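Local structure of ofchtiv-allosamidin (Ostrinia furnacalis, 6JMB) at residues D53-L56 with D57-G61; L110-I113 with L114-N117; G21-D24 with V25-D29. The protein probably hydrolyses chitin as a group IV insect chitinase of glycoside hydrolase family 18, and is seen here bound to the inhibitor allosamidin. All blocks are in the same frame, centred on the assembly; numbering follows the deposited sequence.

Overall arrangement
The three contacts are short local turns within a family 18 TIM-barrel chain, gathered round helix 62-67. Contacts 1 and 2, with centres 14 Å apart, meet: V58 CG2 packs 3.6 Å from Y116 OH, and both contacts lean on F63. Contact 3 lies 16 Å from contact 1 between centres, and about 5 Å at the nearest atoms; it reaches the same helix through N62 and F66, while T15 touches contact 1 through L56 and contact 3 through K22 and D24. Contacts 2 and 3 are 22 Å apart between centres. The bound allosamidin sugar lies about 7 Å from the side chain of D53, against about 12 Å for F23 and about 14 Å for M112.

Contact 1: D53-L56 with D57-G61; sequences DPEL and DVERG
R60 lays one face of its guanidinium over the methyl CD1 of L56, with NH1 4.0 Å from CD1. The methylene part of the same arginine runs past the carboxylate of E55, its CG 4.1 Å from E55 OE2, although the charged ends do not pair. E59 lies alongside E55 and points the same way. The two carboxylate planes are only 22° apart, but it is the CG of E59 that meets E55 OE1, at 3.7 Å, and the negative groups themselves stay separate. The fourth flat group, the carboxylate of D57, turns back over the start of the helix. With CG beside its own backbone N (chi1 -53°), it brings OD2 to the amide of D53, which donates from above the carboxylate plane over 3.0 Å. OD1 is hydrogen-bonded by the hydroxyl of Y38, while the carboxylate of D53 is bound by Y16. Underneath, the backbone changes pitch. D57 N donates to D53 O in a regular turn, P54 O takes two donors, V58 N at 2.9 Å and E59 N at 3.0 Å, and R60 N reaches E55 O at 2.9 Å, five residues back. G61 then leaves with positive phi and serves as N-cap of helix 62-67. D53, the N-cap, has its amide taken by the side chain of D57, four residues on, and a widening into a pi-type turn follows; this is how the short helix 54-59 starts and ends, in the connection between strands 35-43 and 77-83 of the family 18 TIM barrel.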
loop_
_atom_site.group_PDB
_atom_site.type_symbol
_atom_site.label_atom_id
_atom_site.label_comp_id
_atom_site.label_asym_id
_atom_site.label_seq_id
_atom_site.Cartn_x
_atom_site.Cartn_y
_atom_site.Cartn_z
ATOM N N ASP A 53 12.720 10.254 10.534
ATOM C CA ASP A 53 14.144 9.946 10.385
ATOM C C ASP A 53 14.842 11.225 9.950
ATOM O O ASP A 53 15.290 11.356 8.805
ATOM C CB ASP A 53 14.339 8.809 9.378
ATOM C CG ASP A 53 15.773 8.322 9.303
ATOM O OD1 ASP A 53 16.655 8.874 10.001
ATOM O OD2 ASP A 53 16.026 7.371 8.529
ATOM N N PRO A 54 14.935 12.210 10.847
ATOM C CA PRO A 54 15.445 13.529 10.434
ATOM C C PRO A 54 16.847 13.498 9.848
ATOM O O PRO A 54 17.148 14.312 8.968
ATOM C CB PRO A 54 15.372 14.363 11.723
ATOM C CG PRO A 54 15.304 13.350 12.834
ATOM C CD PRO A 54 14.553 12.178 12.267
ATOM N N GLU A 55 17.711 12.579 10.292
ATOM C CA GLU A 55 19.044 12.500 9.701
ATOM C C GLU A 55 18.961 12.266 8.197
ATOM O O GLU A 55 19.669 12.913 7.420
ATOM C CB GLU A 55 19.868 11.410 10.388
ATOM C CG GLU A 55 21.272 11.198 9.802
ATOM C CD GLU A 55 22.194 12.393 9.983
ATOM O OE1 GLU A 55 21.913 13.253 10.845
ATOM O OE2 GLU A 55 23.212 12.464 9.261
ATOM N N LEU A 56 18.076 11.362 7.770
ATOM C CA LEU A 56 17.861 11.113 6.348
ATOM C C LEU A 56 17.001 12.206 5.720
ATOM O O LEU A 56 17.403 12.843 4.735
ATOM C CB LEU A 56 17.170 9.755 6.182
ATOM C CG LEU A 56 16.708 9.386 4.771
ATOM C CD1 LEU A 56 17.920 9.234 3.857
ATOM C CD2 LEU A 56 15.884 8.099 4.798
ATOM N N ASP A 57 15.812 12.432 6.293
ATOM C CA ASP A 57 14.796 13.258 5.650
ATOM C C ASP A 57 15.257 14.701 5.517
ATOM O O ASP A 57 14.970 15.366 4.515
ATOM C CB ASP A 57 13.500 13.257 6.479
ATOM C CG ASP A 57 12.964 11.858 6.808
ATOM O OD1 ASP A 57 13.080 10.929 5.980
ATOM O OD2 ASP A 57 12.394 11.698 7.915
ATOM N N VAL A 58 15.907 15.220 6.556
ATOM C CA VAL A 58 16.229 16.639 6.669
ATOM C C VAL A 58 17.723 16.893 6.469
ATOM O O VAL A 58 18.122 17.571 5.520
ATOM C CB VAL A 58 15.720 17.227 8.005
ATOM C CG1 VAL A 58 16.043 18.710 8.096
ATOM C CG2 VAL A 58 14.215 16.983 8.162
ATOM N N GLU A 59 18.566 16.324 7.337
ATOM C CA GLU A 59 19.999 16.622 7.295
ATOM C C GLU A 59 20.632 16.173 5.980
ATOM O O GLU A 59 21.441 16.900 5.391
ATOM C CB GLU A 59 20.698 15.974 8.492
ATOM C CG GLU A 59 22.216 16.109 8.486
ATOM C CD GLU A 59 22.678 17.554 8.427
ATOM O OE1 GLU A 59 22.016 18.423 9.036
ATOM O OE2 GLU A 59 23.706 17.820 7.771
ATOM N N ARG A 60 20.277 14.985 5.499
ATOM C CA ARG A 60 20.800 14.484 4.235
ATOM C C ARG A 60 19.941 14.878 3.040
ATOM O O ARG A 60 20.218 14.429 1.923
ATOM C CB ARG A 60 20.998 12.966 4.296
ATOM C CG ARG A 60 22.053 12.555 5.327
ATOM C CD ARG A 60 22.125 11.054 5.530
ATOM N NE ARG A 60 22.570 10.354 4.329
ATOM C CZ ARG A 60 22.335 9.069 4.073
ATOM N NH1 ARG A 60 21.630 8.328 4.919
ATOM N NH2 ARG A 60 22.780 8.533 2.944
ATOM N N GLY A 61 18.909 15.694 3.253
ATOM C CA GLY A 61 18.155 16.282 2.163
ATOM C C GLY A 61 17.236 15.343 1.422
ATOM O O GLY A 61 16.902 15.614 0.266
#

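Contact 2: L110-I113 with L114-N117; sequences LAMI and LEYN
L110 and L114 meet through their methyls, CD1 to CD1 at 3.7 Å, one turn apart on helix 99-116. Beneath them the main chain is paired in ordinary alpha-helical fashion: L114 N donates to L110 O, E115 N to A111 O at 2.9 Å, and Y116 N to M112 O at 3.1 Å. The acceptors are also wrapped by side chains. E115 takes the cramped chi1 of 77°, with CG between backbone N and carbonyl carbon, and this sets CG 3.2 Å from A111 O; its carboxylate then lies beside M112. Y116 leans its CD2 to 3.1 Å from M112 O, while CG of E115 sits over the rim of one face of the Y116 ring. The helix, one of those surrounding the barrel strands, ends here in a Schellman motif, with N117 turned to positive phi (70°). Separately, the amide of N117 makes a weak bond to L114 O at 3.3 Å. Two carbonyls at this end find partners outside the helix: Y116 O is bonded by OG1 of T67, and N117 O by NZ of K70, while the ring of Y116 meets that of F63.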
loop_
_atom_site.group_PDB
_atom_site.type_symbol
_atom_site.label_atom_id
_atom_site.label_comp_id
_atom_site.label_asym_id
_atom_site.label_seq_id
_atom_site.Cartn_x
_atom_site.Cartn_y
_atom_site.Cartn_z
ATOM N N LEU A 110 1.379 21.462 6.544
ATOM C CA LEU A 110 1.502 22.401 5.434
ATOM C C LEU A 110 2.902 22.998 5.366
ATOM O O LEU A 110 3.462 23.160 4.277
ATOM C CB LEU A 110 0.460 23.509 5.576
ATOM C CG LEU A 110 0.523 24.659 4.574
ATOM C CD1 LEU A 110 0.209 24.156 3.182
ATOM C CD2 LEU A 110 -0.458 25.746 4.977
ATOM N N ALA A 111 3.482 23.331 6.522
ATOM C CA ALA A 111 4.836 23.884 6.540
ATOM C C ALA A 111 5.844 22.914 5.930
ATOM O O ALA A 111 6.706 23.319 5.139
ATOM C CB ALA A 111 5.234 24.260 7.970
ATOM N N MET A 112 5.761 21.630 6.291
ATOM C CA MET A 112 6.662 20.640 5.703
ATOM C C MET A 112 6.422 20.502 4.206
ATOM O O MET A 112 7.375 20.437 3.418
ATOM C CB MET A 112 6.480 19.292 6.406
ATOM C CG MET A 112 6.919 19.297 7.867
ATOM S SD MET A 112 6.715 17.698 8.684
ATOM C CE MET A 112 8.115 16.802 8.018
ATOM N N ILE A 113 5.155 20.477 3.795
ATOM C CA ILE A 113 4.830 20.337 2.379
ATOM C C ILE A 113 5.436 21.483 1.570
ATOM O O ILE A 113 6.074 21.267 0.531
ATOM C CB ILE A 113 3.305 20.228 2.204
ATOM C CG1 ILE A 113 2.838 18.833 2.639
ATOM C CG2 ILE A 113 2.885 20.551 0.771
ATOM C CD1 ILE A 113 1.353 18.747 2.924
ATOM N N LEU A 114 5.263 22.716 2.042
ATOM C CA LEU A 114 5.749 23.862 1.280
ATOM C C LEU A 114 7.268 23.971 1.333
ATOM O O LEU A 114 7.905 24.253 0.311
ATOM C CB LEU A 114 5.091 25.147 1.782
ATOM C CG LEU A 114 3.575 25.227 1.574
ATOM C CD1 LEU A 114 2.984 26.456 2.261
ATOM C CD2 LEU A 114 3.235 25.230 0.086
ATOM N N GLU A 115 7.868 23.740 2.501
ATOM C CA GLU A 115 9.309 23.943 2.616
ATOM C C GLU A 115 10.098 22.899 1.834
ATOM O O GLU A 115 11.189 23.196 1.336
ATOM C CB GLU A 115 9.740 24.000 4.081
ATOM C CG GLU A 115 9.824 22.670 4.784
ATOM C CD GLU A 115 10.214 22.817 6.242
ATOM O OE1 GLU A 115 11.310 23.346 6.499
ATOM O OE2 GLU A 115 9.423 22.406 7.123
ATOM N N TYR A 116 9.559 21.693 1.689
ATOM C CA TYR A 116 10.246 20.624 0.980
ATOM C C TYR A 116 9.723 20.421 -0.432
ATOM O O TYR A 116 10.197 19.522 -1.126
ATOM C CB TYR A 116 10.191 19.321 1.791
ATOM C CG TYR A 116 10.854 19.465 3.148
ATOM C CD1 TYR A 116 12.201 19.797 3.251
ATOM C CD2 TYR A 116 10.133 19.292 4.321
ATOM C CE1 TYR A 116 12.808 19.946 4.491
ATOM C CE2 TYR A 116 10.733 19.441 5.568
ATOM C CZ TYR A 116 12.072 19.767 5.639
ATOM O OH TYR A 116 12.679 19.919 6.869
ATOM N N ASN A 117 8.766 21.242 -0.868
ATOM C CA ASN A 117 8.247 21.243 -2.237
ATOM C C ASN A 117 7.420 20.000 -2.576
ATOM O O ASN A 117 7.430 19.531 -3.722
ATOM C CB ASN A 117 9.340 21.492 -3.285
ATOM C CG ASN A 117 8.774 21.949 -4.608
ATOM O OD1 ASN A 117 7.782 22.677 -4.652
ATOM N ND2 ASN A 117 9.393 21.512 -5.697
#

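Contact 3: G21-D24 with V25-D29; sequences GKFD and VDDID
D27 presses its CB onto the ring of F23, 3.6 Å from the centroid and almost on the ring normal, a CH-pi contact over one face. At the edge of the same ring, near its plane, CG1 of I28 touches CE1 at 3.6 Å, its side chain crossing the phenylalanine at about a right angle. From its seat over the ring, D27 folds its carboxylate back (chi1 -75°) toward the backbone of D24. There OD2 receives the amide of D24 through its anti lone pair in a nearly straight bond of 2.9 Å and 176°. The return bond is main chain to main chain: D27 N donates to D24 O from above the carbonyl plane, closing the 3-10 turn 25-27. Of the pair, the side-chain bond is like one half of a capping box; the other simply belongs to the turn. It lies in the long loop joining the first two barrel strands, 5-11 and 35-43. The carboxylate of D24 is used elsewhere. Its OD1 offers the syn lone pair to NZ of K22 in a salt bridge of 3.0 Å and is also bound by OG1 of T15, whose carbonyl takes a bond from the same lysine. That positive charge probably offsets part of the charge of D24. D24, D26 and D27 gather closely, with D24 OD2 4.2 Å from D26 OD1. A water donates to D26 OD2 and, weakly, to D24 OD2. Farther out, Y10 bonds the carbonyl of F23 and meets its ring, which F352 joins edge-to-face.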
loop_
_atom_site.group_PDB
_atom_site.type_symbol
_atom_site.label_atom_id
_atom_site.label_comp_id
_atom_site.label_asym_id
_atom_site.label_seq_id
_atom_site.Cartn_x
_atom_site.Cartn_y
_atom_site.Cartn_z
ATOM N N GLY A 21 19.926 -4.752 -2.489
ATOM C CA GLY A 21 18.648 -4.375 -1.913
ATOM C C GLY A 21 18.511 -2.890 -1.649
ATOM O O GLY A 21 17.400 -2.392 -1.448
ATOM N N LYS A 22 19.632 -2.173 -1.635
ATOM C CA LYS A 22 19.615 -0.743 -1.347
ATOM C C LYS A 22 18.815 -0.006 -2.410
ATOM O O LYS A 22 19.031 -0.195 -3.608
ATOM C CB LYS A 22 21.047 -0.213 -1.322
ATOM C CG LYS A 22 21.164 1.246 -0.911
ATOM C CD LYS A 22 22.629 1.655 -0.798
ATOM C CE LYS A 22 22.797 3.164 -0.729
ATOM N NZ LYS A 22 22.147 3.757 0.469
ATOM N N PHE A 23 17.880 0.835 -1.974
ATOM C CA PHE A 23 17.029 1.569 -2.906
ATOM C C PHE A 23 16.912 2.994 -2.390
ATOM O O PHE A 23 16.291 3.231 -1.349
ATOM C CB PHE A 23 15.654 0.907 -3.039
ATOM C CG PHE A 23 14.803 1.468 -4.152
ATOM C CD1 PHE A 23 14.172 2.694 -4.012
ATOM C CD2 PHE A 23 14.610 0.753 -5.321
ATOM C CE1 PHE A 23 13.379 3.205 -5.028
ATOM C CE2 PHE A 23 13.818 1.253 -6.337
ATOM C CZ PHE A 23 13.202 2.481 -6.189
ATOM N N ASP A 24 17.518 3.927 -3.115
ATOM C CA ASP A 24 17.567 5.339 -2.771
ATOM C C ASP A 24 16.616 6.116 -3.672
ATOM O O ASP A 24 16.041 5.579 -4.627
ATOM C CB ASP A 24 18.987 5.886 -2.977
ATOM C CG ASP A 24 20.039 5.125 -2.197
ATOM O OD1 ASP A 24 19.738 4.641 -1.093
ATOM O OD2 ASP A 24 21.182 5.020 -2.695
ATOM N N VAL A 25 16.482 7.415 -3.384
ATOM C CA VAL A 25 15.660 8.274 -4.237
ATOM C C VAL A 25 16.088 8.165 -5.694
ATOM O O VAL A 25 15.247 8.106 -6.599
ATOM C CB VAL A 25 15.678 9.733 -3.740
ATOM C CG1 VAL A 25 15.069 10.665 -4.793
ATOM C CG2 VAL A 25 14.914 9.856 -2.428
ATOM N N ASP A 26 17.395 8.123 -5.950
ATOM C CA ASP A 26 17.838 8.107 -7.339
ATOM C C ASP A 26 17.659 6.757 -8.025
ATOM O O ASP A 26 18.021 6.629 -9.201
ATOM C CB ASP A 26 19.259 8.662 -7.496
ATOM C CG ASP A 26 20.323 7.785 -6.866
ATOM O OD1 ASP A 26 20.011 6.694 -6.345
ATOM O OD2 ASP A 26 21.502 8.203 -6.897
ATOM N N ASP A 27 17.115 5.760 -7.331
ATOM C CA ASP A 27 16.689 4.517 -7.959
ATOM C C ASP A 27 15.277 4.599 -8.517
ATOM O O ASP A 27 14.860 3.693 -9.247
ATOM C CB ASP A 27 16.775 3.369 -6.951
ATOM C CG ASP A 27 18.199 2.929 -6.704
ATOM O OD1 ASP A 27 18.842 2.452 -7.667
ATOM O OD2 ASP A 27 18.689 3.068 -5.569
ATOM N N ILE A 28 14.542 5.654 -8.197
ATOM C CA ILE A 28 13.170 5.821 -8.665
ATOM C C ILE A 28 13.188 6.265 -10.118
ATOM O O ILE A 28 13.929 7.183 -10.492
ATOM C CB ILE A 28 12.434 6.855 -7.801
ATOM C CG1 ILE A 28 12.328 6.361 -6.358
ATOM C CG2 ILE A 28 11.056 7.163 -8.389
ATOM C CD1 ILE A 28 11.769 7.385 -5.401
ATOM N N ASP A 29 12.354 5.624 -10.934
ATOM C CA ASP A 29 12.094 6.105 -12.282
ATOM C C ASP A 29 10.857 6.985 -12.210
ATOM O O ASP A 29 9.741 6.458 -12.079
ATOM C CB ASP A 29 11.853 4.939 -13.223
ATOM C CG ASP A 29 11.775 5.376 -14.675
ATOM O OD1 ASP A 29 11.329 6.512 -14.941
ATOM O OD2 ASP A 29 12.170 4.586 -15.551
HETATM O O HOH W 1 21.953 8.076 -3.680
#